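Local structure of uncharacterized protein (Bacteroides ovatus, 4E6F) at residues A[92-97]-A[116-121]. The protein is of unknown function but belongs to the DUF4468 family, whose domain has a TBP-like fold. Numbering follows the deposited sequence.
Sequences RTLVNY and RFTYRE. With EDO (1,2-ethanediol), chain E.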
loop_
_atom_site.group_PDB
_atom_site.type_symbol
_atom_site.label_atom_id
_atom_site.label_comp_id
_atom_site.label_asym_id
_atom_site.label_seq_id
_atom_site.Cartn_x
_atom_site.Cartn_y
_atom_site.Cartn_z
ATOM N N ARG A 92 17.063 0.842 -4.894
ATOM C CA ARG A 92 15.812 0.253 -4.432
ATOM C C ARG A 92 15.783 0.157 -2.921
ATOM O O ARG A 92 16.838 0.201 -2.279
ATOM C CB ARG A 92 15.641 -1.155 -5.041
ATOM C CG ARG A 92 16.673 -2.181 -4.547
ATOM C CD ARG A 92 16.480 -3.534 -5.199
ATOM N NE ARG A 92 17.384 -4.535 -4.628
ATOM C CZ ARG A 92 17.367 -5.827 -4.944
ATOM N NH1 ARG A 92 16.483 -6.293 -5.816
ATOM N NH2 ARG A 92 18.222 -6.666 -4.374
ATOM N N THR A 93 14.585 -0.030 -2.355
ATOM C CA THR A 93 14.452 -0.255 -0.934
ATOM C C THR A 93 13.638 -1.510 -0.691
ATOM O O THR A 93 12.780 -1.862 -1.512
ATOM C CB THR A 93 13.792 0.946 -0.205
ATOM O OG1 THR A 93 13.845 0.707 1.209
ATOM C CG2 THR A 93 12.329 1.185 -0.619
ATOM N N LEU A 94 13.888 -2.167 0.438
ATOM C CA LEU A 94 12.976 -3.226 0.854
ATOM C C LEU A 94 11.839 -2.515 1.561
ATOM O O LEU A 94 12.053 -1.459 2.170
ATOM C CB LEU A 94 13.682 -4.211 1.810
ATOM C CG LEU A 94 12.986 -5.542 2.062
ATOM C CD1 LEU A 94 13.063 -6.449 0.811
ATOM C CD2 LEU A 94 13.589 -6.242 3.302
ATOM N N VAL A 95 10.633 -3.065 1.485
ATOM C CA VAL A 95 9.507 -2.530 2.227
ATOM C C VAL A 95 8.828 -3.701 2.910
ATOM O O VAL A 95 8.718 -4.764 2.309
ATOM C CB VAL A 95 8.509 -1.692 1.368
ATOM C CG1 VAL A 95 7.820 -2.542 0.295
ATOM C CG2 VAL A 95 7.462 -0.991 2.245
ATOM N N ASN A 96 8.415 -3.516 4.166
ATOM C CA ASN A 96 7.605 -4.482 4.910
ATOM C C ASN A 96 6.338 -3.777 5.265
ATOM O O ASN A 96 6.361 -2.582 5.582
ATOM C CB ASN A 96 8.302 -5.018 6.145
ATOM C CG ASN A 96 9.377 -6.021 5.816
ATOM O OD1 ASN A 96 9.147 -7.256 5.740
ATOM N ND2 ASN A 96 10.568 -5.508 5.578
ATOM N N TYR A 97 5.214 -4.495 5.198
ATOM C CA TYR A 97 3.935 -3.833 5.450
ATOM C C TYR A 97 2.892 -4.837 5.930
ATOM O O TYR A 97 3.114 -6.043 5.827
ATOM C CB TYR A 97 3.428 -3.149 4.141
ATOM C CG TYR A 97 3.373 -4.083 2.942
ATOM C CD1 TYR A 97 2.277 -4.930 2.739
ATOM C CD2 TYR A 97 4.454 -4.194 2.067
ATOM C CE1 TYR A 97 2.242 -5.822 1.667
ATOM C CE2 TYR A 97 4.417 -5.068 0.971
ATOM C CZ TYR A 97 3.307 -5.878 0.780
ATOM O OH TYR A 97 3.262 -6.760 -0.277
ATOM N N ARG A 116 7.441 -0.033 6.792
ATOM C CA ARG A 116 8.811 0.259 7.184
ATOM C C ARG A 116 9.737 -0.151 6.065
ATOM O O ARG A 116 9.506 -1.147 5.370
ATOM C CB ARG A 116 9.181 -0.419 8.514
ATOM C CG ARG A 116 9.084 -1.919 8.488
ATOM C CD ARG A 116 9.406 -2.534 9.850
ATOM N NE ARG A 116 9.139 -3.971 9.829
ATOM C CZ ARG A 116 9.995 -4.886 9.391
ATOM N NH1 ARG A 116 11.202 -4.526 8.967
ATOM N NH2 ARG A 116 9.652 -6.165 9.370
ATOM N N PHE A 117 10.797 0.616 5.913
ATOM C CA PHE A 117 11.773 0.425 4.856
ATOM C C PHE A 117 13.090 -0.051 5.397
ATOM O O PHE A 117 13.495 0.360 6.495
ATOM C CB PHE A 117 12.007 1.758 4.133
ATOM C CG PHE A 117 10.755 2.430 3.614
ATOM C CD1 PHE A 117 10.124 1.968 2.458
ATOM C CD2 PHE A 117 10.204 3.521 4.282
ATOM C CE1 PHE A 117 8.947 2.579 1.986
ATOM C CE2 PHE A 117 9.038 4.144 3.804
ATOM C CZ PHE A 117 8.432 3.684 2.646
ATOM N N THR A 118 13.753 -0.922 4.628
ATOM C CA THR A 118 15.103 -1.406 4.926
ATOM C C THR A 118 15.908 -1.096 3.678
ATOM O O THR A 118 15.712 -1.713 2.623
ATOM C CB THR A 118 15.119 -2.873 5.336
ATOM O OG1 THR A 118 14.190 -3.050 6.399
ATOM C CG2 THR A 118 16.515 -3.323 5.788
ATOM N N TYR A 119 16.796 -0.125 3.798
ATOM C CA TYR A 119 17.543 0.402 2.666
ATOM C C TYR A 119 19.026 0.096 2.788
ATOM O O TYR A 119 19.623 0.361 3.838
ATOM C CB TYR A 119 17.312 1.928 2.637
ATOM C CG TYR A 119 17.843 2.645 1.413
ATOM C CD1 TYR A 119 17.353 2.353 0.139
ATOM C CD2 TYR A 119 18.733 3.706 1.537
ATOM C CE1 TYR A 119 17.803 3.045 -0.982
ATOM C CE2 TYR A 119 19.176 4.415 0.420
ATOM C CZ TYR A 119 18.680 4.102 -0.830
ATOM O OH TYR A 119 19.105 4.817 -1.928
ATOM N N ARG A 120 19.612 -0.463 1.701
ATOM C CA ARG A 120 21.037 -0.810 1.652
ATOM C C ARG A 120 21.403 -1.676 2.874
ATOM O O ARG A 120 22.446 -1.448 3.526
ATOM C CB ARG A 120 21.924 0.461 1.556
ATOM C CG ARG A 120 21.452 1.483 0.518
ATOM C CD ARG A 120 22.368 1.586 -0.673
ATOM N NE ARG A 120 21.728 2.261 -1.804
ATOM C CZ ARG A 120 22.115 3.434 -2.296
ATOM N NH1 ARG A 120 23.140 4.082 -1.754
ATOM N NH2 ARG A 120 21.482 3.965 -3.333
ATOM N N GLU A 121 20.510 -2.661 3.191
ATOM C CA GLU A 121 20.611 -3.683 4.241
ATOM C C GLU A 121 20.514 -3.151 5.675
ATOM O O GLU A 121 19.865 -3.797 6.501
ATOM C CB GLU A 121 21.909 -4.509 4.119
ATOM C CG GLU A 121 21.979 -5.409 2.895
ATOM C CD GLU A 121 22.454 -4.763 1.605
ATOM O OE1 GLU A 121 23.372 -3.912 1.656
ATOM O OE2 GLU A 121 21.942 -5.154 0.531
HETATM C C1 EDO E . 5.492 -5.250 8.997
HETATM O O1 EDO E . 4.180 -4.812 8.672
HETATM C C2 EDO E . 5.662 -6.744 8.618
HETATM O O2 EDO E . 5.471 -6.946 7.214
HETATM O O HOH W 1 19.647 0.556 -3.429
HETATM O O HOH W 2 18.143 -1.384 -0.586
#
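Strands 92-97 and 116-119 of a beta hairpin run antiparallel, their axes 4.6 Å apart, with Leu94–Thr118 and Asn96–Arg116 as hydrogen-bonded pairs flanking the non-hydrogen-bonded pair Val95–Phe117. The bond from Asn96 N to Arg116 O (2.9 Å) is nearly straight. On the Val95–Phe117 face, turned to helix 149-169, Val95 lies alongside Phe117, CG2 touching CE1 at 3.9 Å. Thr93 crosses obliquely toward the same ring, its CG2 meeting CD1 while its CB packs on CD1 of Tyr119. Thr93 OG1, anti to the backbone N (chi1 -173°), donates to Leu94 O over 3.0 Å from above the carbonyl plane; that oxygen also accepts from Thr118 N. An alanine at Thr93 would probably deprive Leu94 O of its hydroxyl donor and loosen the packing on Phe117. On the other face Arg116, extended from CG to NE, lays its guanidinium over Asn96, the amide plane 8° from parallel and CB above the guanidinium centre. Beyond the strand end, water 2 bridges Arg92 O and Arg120 N, and Asp91 is hydrogen-bonded to Tyr119 OH and salt-bridged to Arg120. The hairpin thus pairs a helix-covered face with a mixed one, where flat stacking on a neutral amide seats the Arg116 guanidinium.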